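Local atomic coordinates of DNA-3-methyladenine glycosidase II, putative (Deinococcus radiodurans, PDB entry 2YG9), a protein that belongs to the helix-hairpin-helix (HhH-GPD) superfamily of DNA repair proteins and folds as an all-alpha chain of helices and loops. Residues A[30-35]-A[204-209]; A[159-164]-A[210-215]. One frame throughout, in Å; residues are numbered along the deposited sequence.

Contact 1 of 2, residues A[30-35]-A[204-209]; sequences AGAVAH and RSLASR. With NI (nickel (II) ion), chain F.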
loop_
_atom_site.group_PDB
_atom_site.type_symbol
_atom_site.label_atom_id
_atom_site.label_comp_id
_atom_site.label_asym_id
_atom_site.label_seq_id
_atom_site.Cartn_x
_atom_site.Cartn_y
_atom_site.Cartn_z
ATOM N N ALA A 30 1.678 -6.820 -19.235
ATOM C CA ALA A 30 0.959 -7.304 -20.424
ATOM C C ALA A 30 -0.043 -8.404 -20.097
ATOM O O ALA A 30 -1.244 -8.325 -20.441
ATOM C CB ALA A 30 1.999 -7.786 -21.555
ATOM N N GLY A 31 0.448 -9.432 -19.430
ATOM C CA GLY A 31 -0.396 -10.527 -18.937
ATOM C C GLY A 31 -1.542 -10.070 -18.058
ATOM O O GLY A 31 -2.682 -10.460 -18.277
ATOM N N ALA A 32 -1.232 -9.240 -17.075
ATOM C CA ALA A 32 -2.211 -8.591 -16.210
ATOM C C ALA A 32 -3.292 -7.817 -16.976
ATOM O O ALA A 32 -4.472 -8.059 -16.792
ATOM C CB ALA A 32 -1.487 -7.649 -15.182
ATOM N N VAL A 33 -2.885 -6.933 -17.873
ATOM C CA VAL A 33 -3.854 -6.160 -18.639
ATOM C C VAL A 33 -4.745 -7.063 -19.536
ATOM O O VAL A 33 -5.924 -6.769 -19.702
ATOM C CB VAL A 33 -3.151 -5.030 -19.428
ATOM C CG1 VAL A 33 -4.132 -4.273 -20.409
ATOM C CG2 VAL A 33 -2.511 -4.031 -18.422
ATOM N N ALA A 34 -4.186 -8.135 -20.105
ATOM C CA ALA A 34 -4.954 -9.037 -20.956
ATOM C C ALA A 34 -5.996 -9.714 -20.103
ATOM O O ALA A 34 -7.120 -9.843 -20.509
ATOM C CB ALA A 34 -4.078 -10.055 -21.606
ATOM N N HIS A 35 -5.594 -10.167 -18.916
ATOM C CA HIS A 35 -6.513 -10.835 -18.020
ATOM C C HIS A 35 -7.642 -9.892 -17.601
ATOM O O HIS A 35 -8.807 -10.236 -17.757
ATOM C CB HIS A 35 -5.778 -11.427 -16.813
ATOM C CG HIS A 35 -6.699 -12.000 -15.786
ATOM N ND1 HIS A 35 -6.996 -13.346 -15.713
ATOM C CD2 HIS A 35 -7.422 -11.400 -14.811
ATOM C CE1 HIS A 35 -7.850 -13.546 -14.720
ATOM N NE2 HIS A 35 -8.146 -12.375 -14.178
ATOM N N ARG A 204 -5.427 -8.344 -8.800
ATOM C CA ARG A 204 -6.286 -7.367 -8.100
ATOM C C ARG A 204 -5.567 -6.074 -7.773
ATOM O O ARG A 204 -6.207 -5.028 -7.677
ATOM C CB ARG A 204 -6.909 -8.021 -6.878
ATOM C CG ARG A 204 -8.175 -8.741 -7.259
ATOM C CD ARG A 204 -8.757 -9.524 -6.132
ATOM N NE ARG A 204 -7.931 -10.670 -5.721
ATOM C CZ ARG A 204 -8.326 -11.542 -4.807
ATOM N NH1 ARG A 204 -9.506 -11.391 -4.233
ATOM N NH2 ARG A 204 -7.556 -12.569 -4.474
ATOM N N SER A 205 -4.231 -6.128 -7.619
ATOM C CA SER A 205 -3.450 -4.911 -7.339
ATOM C C SER A 205 -3.483 -3.961 -8.527
ATOM O O SER A 205 -3.777 -2.803 -8.359
ATOM C CB SER A 205 -1.974 -5.213 -6.979
ATOM O OG SER A 205 -1.891 -5.911 -5.754
ATOM N N LEU A 206 -3.189 -4.443 -9.728
ATOM C CA LEU A 206 -3.229 -3.565 -10.895
ATOM C C LEU A 206 -4.649 -3.105 -11.213
ATOM O O LEU A 206 -4.829 -1.946 -11.605
ATOM C CB LEU A 206 -2.544 -4.209 -12.133
ATOM C CG LEU A 206 -2.345 -3.345 -13.381
ATOM C CD1 LEU A 206 -1.391 -2.155 -13.107
ATOM C CD2 LEU A 206 -1.859 -4.207 -14.585
ATOM N N ALA A 207 -5.634 -3.984 -11.040
ATOM C CA ALA A 207 -7.049 -3.589 -11.199
ATOM C C ALA A 207 -7.328 -2.432 -10.242
ATOM O O ALA A 207 -7.869 -1.455 -10.640
ATOM C CB ALA A 207 -7.969 -4.722 -10.882
ATOM N N SER A 208 -6.949 -2.587 -8.969
ATOM C CA SER A 208 -7.088 -1.520 -7.971
ATOM C C SER A 208 -6.433 -0.202 -8.462
ATOM O O SER A 208 -7.042 0.863 -8.414
ATOM C CB SER A 208 -6.478 -1.970 -6.647
ATOM O OG SER A 208 -7.260 -2.952 -6.010
ATOM N N ARG A 209 -5.199 -0.288 -8.950
ATOM C CA ARG A 209 -4.501 0.887 -9.457
ATOM C C ARG A 209 -5.222 1.538 -10.648
ATOM O O ARG A 209 -5.261 2.787 -10.762
ATOM C CB ARG A 209 -3.053 0.528 -9.799
ATOM C CG ARG A 209 -2.220 0.203 -8.549
ATOM C CD ARG A 209 -0.803 -0.217 -8.941
ATOM N NE ARG A 209 -0.100 0.880 -9.625
ATOM C CZ ARG A 209 0.929 0.746 -10.474
ATOM N NH1 ARG A 209 1.375 -0.442 -10.842
ATOM N NH2 ARG A 209 1.467 1.826 -11.010
HETATM NI NI NI F . -5.439 -15.105 -16.550
HETATM O O HOH W 1 -5.096 -16.395 -14.773
HETATM O O HOH W 2 -3.104 -14.382 -16.821
HETATM O O HOH W 3 -6.295 -14.453 -18.695
HETATM O O HOH W 4 -5.272 -16.972 -18.185
#
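Leu-206 reaches across to Ala-32 and Val-33, and nearly all of this small apolar contact runs through one of its methyls. Its CB lies 4.7 Å from CB of Ala-32, too far to touch, and CG stands no nearer to that atom. With CG anti to the backbone N (chi1 -172°), the side chain extends toward helix 30-36, and there it forks. CD1 turns off the interface, while CD2 carries on and presses against Ala-32 CB at 3.5 Å. The same CD2 meets a branch of Val-33, whose CG2 is 3.9 Å away, so a single methyl touches two neighbouring residues of the facing helix. Because Ala-32 is so short, the backbones come close, with the CA atoms of Ala-32 and Leu-206 only 7.4 Å apart. Leu-26 and Tyr-203 also pack on Ala-32, and His-29 on Leu-206.

Beyond this interface, Ser-208 OG turns back to Arg-204 O, 2.9 Å away, reaching it from the opposite face of the carbonyl plane to Ser-208 N, so that oxygen takes two bonds. That hydroxyl also reaches Val-172 O, with one proton for the two carbonyls. His-35, at the end of its segment, binds the nickel ion through ND1 at 2.5 Å; four waters complete the ligands seen in the model. Its NE2 is hydrogen-bonded to Arg-199 O, which steadies the ring and is consistent with a proton on NE2 and ND1 left for the metal. The contact itself is apolar helix-to-helix packing, in which the short helix 30-36 sits against the first turns of helix 204-219 in an all-helical fold.

Contact 2 of 2, residues A[159-164]-A[210-215]; sequences AEMFLL and YLWANS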
loop_
_atom_site.group_PDB
_atom_site.type_symbol
_atom_site.label_atom_id
_atom_site.label_comp_id
_atom_site.label_asym_id
_atom_site.label_seq_id
_atom_site.Cartn_x
_atom_site.Cartn_y
_atom_site.Cartn_z
ATOM N N ALA A 159 -2.010 -1.767 6.046
ATOM C CA ALA A 159 -1.275 -3.021 5.779
ATOM C C ALA A 159 -1.383 -3.432 4.320
ATOM O O ALA A 159 -0.388 -3.757 3.676
ATOM C CB ALA A 159 -1.778 -4.144 6.718
ATOM N N GLU A 160 -2.588 -3.323 3.771
ATOM C CA GLU A 160 -2.883 -3.685 2.380
ATOM C C GLU A 160 -2.269 -2.736 1.371
ATOM O O GLU A 160 -1.794 -3.162 0.328
ATOM C CB GLU A 160 -4.400 -3.722 2.185
ATOM C CG GLU A 160 -5.064 -4.893 2.861
ATOM C CD GLU A 160 -6.600 -4.931 2.715
ATOM O OE1 GLU A 160 -7.240 -3.847 2.682
ATOM O OE2 GLU A 160 -7.173 -6.062 2.659
ATOM N N MET A 161 -2.265 -1.445 1.688
ATOM C CA MET A 161 -1.615 -0.456 0.852
ATOM C C MET A 161 -0.094 -0.714 0.831
ATOM O O MET A 161 0.590 -0.481 -0.165
ATOM C CB MET A 161 -1.882 0.949 1.405
ATOM C CG MET A 161 -3.289 1.518 1.190
ATOM S SD MET A 161 -3.887 1.362 -0.493
ATOM C CE MET A 161 -4.855 -0.116 -0.418
ATOM N N PHE A 162 0.428 -1.118 1.970
ATOM C CA PHE A 162 1.854 -1.460 2.107
ATOM C C PHE A 162 2.265 -2.685 1.245
ATOM O O PHE A 162 3.275 -2.692 0.525
ATOM C CB PHE A 162 2.172 -1.660 3.596
ATOM C CG PHE A 162 3.596 -2.081 3.879
ATOM C CD1 PHE A 162 4.630 -1.173 3.785
ATOM C CD2 PHE A 162 3.887 -3.383 4.198
ATOM C CE1 PHE A 162 5.957 -1.580 4.019
ATOM C CE2 PHE A 162 5.191 -3.784 4.457
ATOM C CZ PHE A 162 6.208 -2.885 4.399
ATOM N N LEU A 163 1.466 -3.721 1.311
ATOM C CA LEU A 163 1.641 -4.865 0.424
ATOM C C LEU A 163 1.612 -4.465 -1.043
ATOM O O LEU A 163 2.501 -4.881 -1.823
ATOM C CB LEU A 163 0.535 -5.912 0.684
ATOM C CG LEU A 163 0.810 -7.032 1.688
ATOM C CD1 LEU A 163 1.216 -6.499 3.023
ATOM C CD2 LEU A 163 -0.454 -7.881 1.797
ATOM N N LEU A 164 0.616 -3.653 -1.423
ATOM C CA LEU A 164 0.431 -3.287 -2.817
ATOM C C LEU A 164 1.529 -2.352 -3.315
ATOM O O LEU A 164 2.190 -2.633 -4.328
ATOM C CB LEU A 164 -0.962 -2.707 -3.041
ATOM C CG LEU A 164 -1.529 -2.513 -4.460
ATOM C CD1 LEU A 164 -3.056 -2.318 -4.287
ATOM C CD2 LEU A 164 -0.909 -1.317 -5.238
ATOM N N TYR A 210 -5.829 0.718 -11.498
ATOM C CA TYR A 210 -6.653 1.255 -12.588
ATOM C C TYR A 210 -7.939 1.896 -12.104
ATOM O O TYR A 210 -8.372 2.886 -12.669
ATOM C CB TYR A 210 -6.918 0.195 -13.686
ATOM C CG TYR A 210 -5.823 0.135 -14.732
ATOM C CD1 TYR A 210 -5.619 1.201 -15.626
ATOM C CD2 TYR A 210 -4.962 -0.935 -14.793
ATOM C CE1 TYR A 210 -4.582 1.168 -16.573
ATOM C CE2 TYR A 210 -3.925 -0.972 -15.732
ATOM C CZ TYR A 210 -3.742 0.081 -16.623
ATOM O OH TYR A 210 -2.698 -0.011 -17.539
ATOM N N LEU A 211 -8.578 1.352 -11.067
ATOM C CA LEU A 211 -9.711 2.063 -10.461
ATOM C C LEU A 211 -9.340 3.452 -9.912
ATOM O O LEU A 211 -10.085 4.451 -10.102
ATOM C CB LEU A 211 -10.383 1.215 -9.375
ATOM C CG LEU A 211 -11.204 -0.010 -9.820
ATOM C CD1 LEU A 211 -11.762 -0.699 -8.587
ATOM C CD2 LEU A 211 -12.305 0.391 -10.805
ATOM N N TRP A 212 -8.205 3.543 -9.224
ATOM C CA TRP A 212 -7.759 4.839 -8.719
ATOM C C TRP A 212 -7.392 5.754 -9.898
ATOM O O TRP A 212 -7.629 6.985 -9.865
ATOM C CB TRP A 212 -6.547 4.689 -7.780
ATOM C CG TRP A 212 -6.861 4.096 -6.416
ATOM C CD1 TRP A 212 -7.869 4.455 -5.588
ATOM C CD2 TRP A 212 -6.143 3.048 -5.744
ATOM N NE1 TRP A 212 -7.818 3.719 -4.425
ATOM C CE2 TRP A 212 -6.771 2.844 -4.497
ATOM C CE3 TRP A 212 -5.004 2.296 -6.055
ATOM C CZ2 TRP A 212 -6.319 1.891 -3.570
ATOM C CZ3 TRP A 212 -4.562 1.338 -5.127
ATOM C CH2 TRP A 212 -5.230 1.148 -3.917
ATOM N N ALA A 213 -6.808 5.171 -10.943
ATOM C CA ALA A 213 -6.411 5.972 -12.102
ATOM C C ALA A 213 -7.666 6.524 -12.802
ATOM O O ALA A 213 -7.692 7.653 -13.254
ATOM C CB ALA A 213 -5.543 5.161 -13.087
ATOM N N ASN A 214 -8.720 5.721 -12.852
ATOM C CA ASN A 214 -9.944 6.129 -13.513
ATOM C C ASN A 214 -10.615 7.237 -12.722
ATOM O O ASN A 214 -11.258 8.136 -13.292
ATOM C CB ASN A 214 -10.858 4.920 -13.723
ATOM C CG ASN A 214 -12.034 5.224 -14.607
ATOM O OD1 ASN A 214 -13.209 5.204 -14.182
ATOM N ND2 ASN A 214 -11.737 5.545 -15.831
ATOM N N SER A 215 -10.481 7.177 -11.402
ATOM C CA SER A 215 -11.074 8.207 -10.575
ATOM C C SER A 215 -10.383 9.548 -10.839
ATOM O O SER A 215 -11.028 10.557 -10.957
ATOM C CB SER A 215 -10.974 7.846 -9.095
ATOM O OG SER A 215 -11.365 8.956 -8.295
#
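Trp-212 spans about half of the gap between these two helices, and its indole meets Met-161 and Leu-164. The nearest CA atoms, those of Met-161 and Trp-212, are 12.5 Å apart, so the contact is made by the far ends of long side chains coming from opposite directions.

The sulfur contact is a Met-aromatic one. Bends at chi2 (-48°) and chi3 (96°) fold the end of Met-161 round, bringing both SD and CE beside the six-membered ring. SD lies 3.7 Å from Trp-212 CH2 and 4.7 Å from the ring centroid, on a line 60° off the normal, an oblique approach. CE comes just as close to CH2 as SD does.

Apolar packing adds Leu-164, whose CD1 sits at the ring edge, near its plane, 4.0 Å from Trp-212 CZ3. Helix 156-166, which carries both Met-161 and Leu-164, is probably the second helix of the helix-hairpin-helix motif that gives the superfamily its name; helix 141-149 would be the first, and Leu-163 packs on its Val-144 and Ile-145.

The polar bonds go to residues outside the two segments. Trp-212 NE1 is hydrogen-bonded to Asp-177 OD1, which helps fix the rotation of the indole; Asp-177, just ahead of helix 178-187, is probably the aspartate behind the D of GPD. Trp-212 also packs on Ala-179 and Leu-180 of that helix. On the other segment, both carboxylate oxygens of buried Glu-160 are satisfied, OE2 by a salt bridge to Arg-156 and OE1 by Ser-174, a residue on which Met-161 also packs.

Overall arrangement
From the N terminus the chain first lays down helix 30-36, then runs through 97 helical residues among the 168 before 204-209 returns to it and closes contact 1. Inside that span lies 159-164, whose partner, 210-215, follows directly after 204-209; the two loops therefore cross. Both close on helix 204-219, its early turns meeting the N-terminal helix and its later turns reaching helix 156-166. Their centres are 11 Å apart and they touch: Ser-205 OG lies 3.7 Å from Leu-164 CG, and Tyr-210 OH is 4.1 Å from Val-33 CG2. Helix 204-219 thus ties the N-terminal region to the probable helix-hairpin-helix motif.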